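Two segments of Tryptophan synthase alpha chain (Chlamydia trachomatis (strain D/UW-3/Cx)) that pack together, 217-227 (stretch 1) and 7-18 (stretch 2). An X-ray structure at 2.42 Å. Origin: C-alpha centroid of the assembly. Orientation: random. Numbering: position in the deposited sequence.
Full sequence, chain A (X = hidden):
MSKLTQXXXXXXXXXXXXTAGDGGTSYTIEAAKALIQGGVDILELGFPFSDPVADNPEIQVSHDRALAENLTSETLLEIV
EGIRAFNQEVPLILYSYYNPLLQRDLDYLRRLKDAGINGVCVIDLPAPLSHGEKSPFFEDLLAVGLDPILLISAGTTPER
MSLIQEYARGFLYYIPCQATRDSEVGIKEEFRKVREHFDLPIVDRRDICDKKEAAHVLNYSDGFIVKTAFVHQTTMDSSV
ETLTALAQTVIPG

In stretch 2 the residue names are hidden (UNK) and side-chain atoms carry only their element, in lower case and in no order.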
# COMPACT_ATOMS: atom_id res chain seq x y z
N VAL A 217 -12.90 39.10 -38.50
CA VAL A 217 -13.64 39.41 -37.28
C VAL A 217 -14.34 40.75 -37.38
O VAL A 217 -15.48 40.91 -36.94
CB VAL A 217 -12.68 39.35 -36.07
CG1 VAL A 217 -13.27 40.09 -34.88
CG2 VAL A 217 -12.38 37.91 -35.71
N LEU A 218 -13.68 41.75 -37.99
CA LEU A 218 -14.22 43.10 -38.06
C LEU A 218 -15.46 43.22 -38.95
O LEU A 218 -16.13 44.26 -38.90
CB LEU A 218 -13.14 44.07 -38.53
CG LEU A 218 -11.93 44.21 -37.61
CD1 LEU A 218 -10.81 44.99 -38.28
CD2 LEU A 218 -12.30 44.85 -36.28
N ASN A 219 -15.79 42.20 -39.75
CA ASN A 219 -17.04 42.20 -40.51
C ASN A 219 -18.26 42.34 -39.60
O ASN A 219 -19.28 42.89 -40.02
CB ASN A 219 -17.17 40.92 -41.33
CG ASN A 219 -16.47 40.99 -42.67
OD1 ASN A 219 -16.48 42.02 -43.34
ND2 ASN A 219 -15.86 39.87 -43.07
N TYR A 220 -18.17 41.82 -38.38
CA TYR A 220 -19.31 41.76 -37.46
C TYR A 220 -19.00 42.31 -36.08
O TYR A 220 -19.93 42.67 -35.35
CB TYR A 220 -19.80 40.31 -37.32
CG TYR A 220 -18.71 39.34 -36.91
CD1 TYR A 220 -18.00 38.61 -37.86
CD2 TYR A 220 -18.37 39.16 -35.57
CE1 TYR A 220 -16.99 37.74 -37.48
CE2 TYR A 220 -17.36 38.29 -35.18
CZ TYR A 220 -16.68 37.58 -36.14
OH TYR A 220 -15.68 36.71 -35.75
N SER A 221 -17.73 42.38 -35.69
CA SER A 221 -17.31 42.87 -34.40
C SER A 221 -16.85 44.32 -34.53
O SER A 221 -16.38 44.73 -35.59
CB SER A 221 -16.18 42.01 -33.84
OG SER A 221 -15.73 42.49 -32.58
N ASP A 222 -17.00 45.09 -33.45
CA ASP A 222 -16.53 46.46 -33.43
C ASP A 222 -15.03 46.57 -33.19
O ASP A 222 -14.47 47.66 -33.32
CB ASP A 222 -17.29 47.26 -32.37
CG ASP A 222 -18.77 47.36 -32.69
OD1 ASP A 222 -19.10 47.89 -33.77
OD2 ASP A 222 -19.60 46.89 -31.88
N GLY A 223 -14.37 45.47 -32.86
CA GLY A 223 -12.93 45.46 -32.77
C GLY A 223 -12.46 44.03 -32.63
O GLY A 223 -13.26 43.10 -32.49
N PHE A 224 -11.14 43.86 -32.66
CA PHE A 224 -10.52 42.57 -32.39
C PHE A 224 -9.42 42.76 -31.36
O PHE A 224 -8.87 43.85 -31.21
CB PHE A 224 -9.96 41.92 -33.67
CG PHE A 224 -8.82 42.67 -34.28
CD1 PHE A 224 -9.06 43.75 -35.11
CD2 PHE A 224 -7.51 42.29 -34.02
CE1 PHE A 224 -8.00 44.44 -35.68
CE2 PHE A 224 -6.45 42.98 -34.59
CZ PHE A 224 -6.70 44.06 -35.42
N ILE A 225 -9.10 41.69 -30.64
CA ILE A 225 -8.07 41.73 -29.61
C ILE A 225 -6.93 40.81 -30.02
O ILE A 225 -7.16 39.68 -30.46
CB ILE A 225 -8.64 41.37 -28.22
CG1 ILE A 225 -7.52 41.31 -27.19
CG2 ILE A 225 -9.40 40.06 -28.25
CD1 ILE A 225 -8.03 41.19 -25.76
N VAL A 226 -5.71 41.32 -29.91
CA VAL A 226 -4.49 40.55 -30.05
C VAL A 226 -4.04 40.21 -28.63
O VAL A 226 -3.39 41.03 -27.97
CB VAL A 226 -3.41 41.32 -30.81
CG1 VAL A 226 -2.15 40.50 -30.92
CG2 VAL A 226 -3.92 41.76 -32.18
N LYS A 227 -4.38 39.02 -28.16
CA LYS A 227 -4.11 38.64 -26.77
C LYS A 227 -2.72 38.03 -26.59
O LYS A 227 -1.99 38.43 -25.68
CB LYS A 227 -5.17 37.65 -26.29
CG LYS A 227 -4.97 37.16 -24.86
CD LYS A 227 -5.02 38.32 -23.87
CE LYS A 227 -4.73 37.87 -22.44
NZ LYS A 227 -5.85 37.09 -21.81
N UNK A 7 -13.46 56.54 -28.31
CA UNK A 7 -12.61 55.83 -29.26
C UNK A 7 -13.43 54.94 -30.18
O UNK A 7 -13.02 54.69 -31.33
c UNK A 7 -11.51 55.04 -28.52
c UNK A 7 -12.06 53.79 -27.88
c UNK A 7 -10.39 54.69 -29.48
N UNK A 8 -14.59 54.47 -29.73
CA UNK A 8 -15.42 53.62 -30.58
C UNK A 8 -16.28 54.41 -31.55
O UNK A 8 -17.02 53.80 -32.33
c UNK A 8 -14.51 50.08 -27.64
c UNK A 8 -16.29 52.70 -29.72
c UNK A 8 -15.15 51.25 -28.01
c UNK A 8 -14.31 49.08 -28.57
c UNK A 8 -14.76 49.25 -29.87
c UNK A 8 -15.60 51.43 -29.31
c UNK A 8 -15.40 50.41 -30.23
N UNK A 9 -16.20 55.74 -31.53
CA UNK A 9 -16.77 56.52 -32.63
C UNK A 9 -16.03 56.23 -33.94
O UNK A 9 -16.64 56.20 -35.01
c UNK A 9 -18.70 60.43 -30.01
c UNK A 9 -17.62 58.41 -31.11
c UNK A 9 -16.73 58.02 -32.29
c UNK A 9 -17.45 59.88 -30.71
n UNK A 9 -18.71 61.93 -29.96
N UNK A 10 -14.71 56.04 -33.87
CA UNK A 10 -14.02 55.36 -34.95
C UNK A 10 -14.41 53.90 -34.93
O UNK A 10 -14.76 53.33 -33.90
n UNK A 10 -9.77 55.75 -34.29
c UNK A 10 -11.99 56.71 -34.18
c UNK A 10 -10.61 56.51 -33.60
o UNK A 10 -10.31 57.03 -32.52
c UNK A 10 -12.50 55.45 -34.80
N UNK A 11 -14.34 53.27 -36.09
CA UNK A 11 -14.79 51.90 -36.20
C UNK A 11 -13.61 50.96 -36.34
O UNK A 11 -12.51 51.35 -36.74
c UNK A 11 -15.76 51.76 -37.38
c UNK A 11 -17.06 52.49 -37.06
o UNK A 11 -15.17 52.35 -38.54
N UNK A 12 -13.84 49.70 -35.95
CA UNK A 12 -12.90 48.60 -36.15
C UNK A 12 -11.55 48.90 -35.48
O UNK A 12 -10.55 49.22 -36.12
c UNK A 12 -14.05 48.29 -38.43
c UNK A 12 -12.57 48.33 -40.50
c UNK A 12 -13.86 47.79 -39.86
n UNK A 12 -12.53 49.82 -40.61
c UNK A 12 -12.73 48.30 -37.64
N UNK A 13 -11.56 48.77 -34.16
CA UNK A 13 -10.42 49.06 -33.31
C UNK A 13 -9.60 47.80 -33.03
O UNK A 13 -10.11 46.68 -33.07
c UNK A 13 -11.23 51.95 -33.02
c UNK A 13 -12.10 51.44 -30.72
c UNK A 13 -10.90 49.67 -31.99
c UNK A 13 -11.83 50.87 -32.10
N UNK A 14 -8.32 48.00 -32.75
CA UNK A 14 -7.45 46.90 -32.36
C UNK A 14 -7.09 47.04 -30.89
O UNK A 14 -6.53 48.07 -30.49
c UNK A 14 -6.17 46.87 -33.20
s UNK A 14 -4.91 45.80 -32.44
N UNK A 15 -7.40 46.02 -30.10
CA UNK A 15 -7.00 45.95 -28.70
C UNK A 15 -5.75 45.10 -28.59
O UNK A 15 -5.68 43.99 -29.15
c UNK A 15 -10.65 45.48 -27.38
c UNK A 15 -8.13 45.37 -27.82
c UNK A 15 -9.44 46.14 -28.03
c UNK A 15 -7.71 45.37 -26.36
N UNK A 16 -4.74 45.61 -27.88
CA UNK A 16 -3.50 44.89 -27.69
C UNK A 16 -3.25 44.58 -26.23
O UNK A 16 -3.33 45.47 -25.38
N UNK A 17 -2.95 43.32 -25.93
CA UNK A 17 -2.69 42.88 -24.57
C UNK A 17 -1.20 42.93 -24.24
O UNK A 17 -0.37 42.52 -25.05
c UNK A 17 -2.83 40.97 -22.95
c UNK A 17 -1.35 39.77 -21.46
c UNK A 17 -2.15 40.12 -20.39
c UNK A 17 -3.29 40.88 -20.59
c UNK A 17 -3.62 41.31 -21.86
c UNK A 17 -1.69 40.20 -22.72
c UNK A 17 -3.18 41.45 -24.33
o UNK A 17 -1.82 39.70 -19.12
N UNK A 18 -0.89 43.41 -23.04
CA UNK A 18 0.43 43.29 -22.45
C UNK A 18 0.30 42.95 -20.97
O UNK A 18 -0.61 43.44 -20.29
c UNK A 18 2.74 43.91 -24.44
c UNK A 18 1.81 44.98 -23.91
c UNK A 18 1.26 44.57 -22.56
c UNK A 18 2.54 46.32 -23.75
O HOH W 1 0.01 39.87 -26.42

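Position 7 carries three carbons, one bearing the other two, and lies out of reach of stretch 1: Val7. At position 8 a single carbon leads to a six-carbon ring with no further atom, so it is Phe8; its CE2 is 3.8 Å from Asp222 O, which sits at the ring edge near its plane. Position 9 has four carbons in a row ending in nitrogen, touching nothing on stretch 1: Lys9. Position 10 has three carbons, the third bearing one oxygen and one nitrogen, an amide and hence Gln10, which closes a type I turn begun at Val7. Position 11, one carbon bearing an oxygen and a carbon, is Thr11.

Position 12 again shows four carbons in a row and a terminal nitrogen. Its CB lies 3.7 Å from Leu218 CD2, while the end of the chain leads away; this is Lys12. Position 13 has four carbons forked at the second, which distinguishes Leu13 from isoleucine. Its backbone N donates to Asp222 O (3.2 Å), and its O accepts from Phe224 N (3.0 Å).

Position 14 has one carbon and one sulfur: Cys14. Its CB is 3.6 Å from Phe224 CZ, and its SG stands 4.5 Å from the centroid of the Phe224 ring, obliquely. Position 15 has four carbons forked at the first, one arm two carbons long: Ile15. Its CB is 4.1 Å from Ile225 CB. Position 16 has no side-chain atoms and is Gly16, paired with Val226.

At position 17, one carbon precedes a six-carbon ring bearing an oxygen, which identifies Tyr17. Lys227 CE lies 3.6 Å from the centroid of this ring, 9° off its normal, a CH-pi contact; NZ follows at 4.8 Å and 13°, a cation-pi contact. Position 18 has four carbons forked at the second, pointing away from stretch 1: Leu18.

The contact is a parallel strand pairing, with axes 20° apart. Beyond the two bonds at Leu13, the ladder continues as Ile15 N to Phe224 O (2.8 Å, 179°), Val226 N to Ile15 O (2.8 Å) and Tyr17 N to Val226 O (3.1 Å). Alternation puts Phe224, Val226 and Cys14 on one face, Ile225, Leu13 and Ile15 on the other. Gly223 allows close approach: an ideal CB there would lie 2.8 Å from Leu13 O, a clash. At the far end, a water donates to both Tyr17 O (3.0 Å) and Lys227 O (2.6 Å), bridging the strands where direct pairing stops.

Stretch 2, residues 7-18: VFKQTKLCIGYL
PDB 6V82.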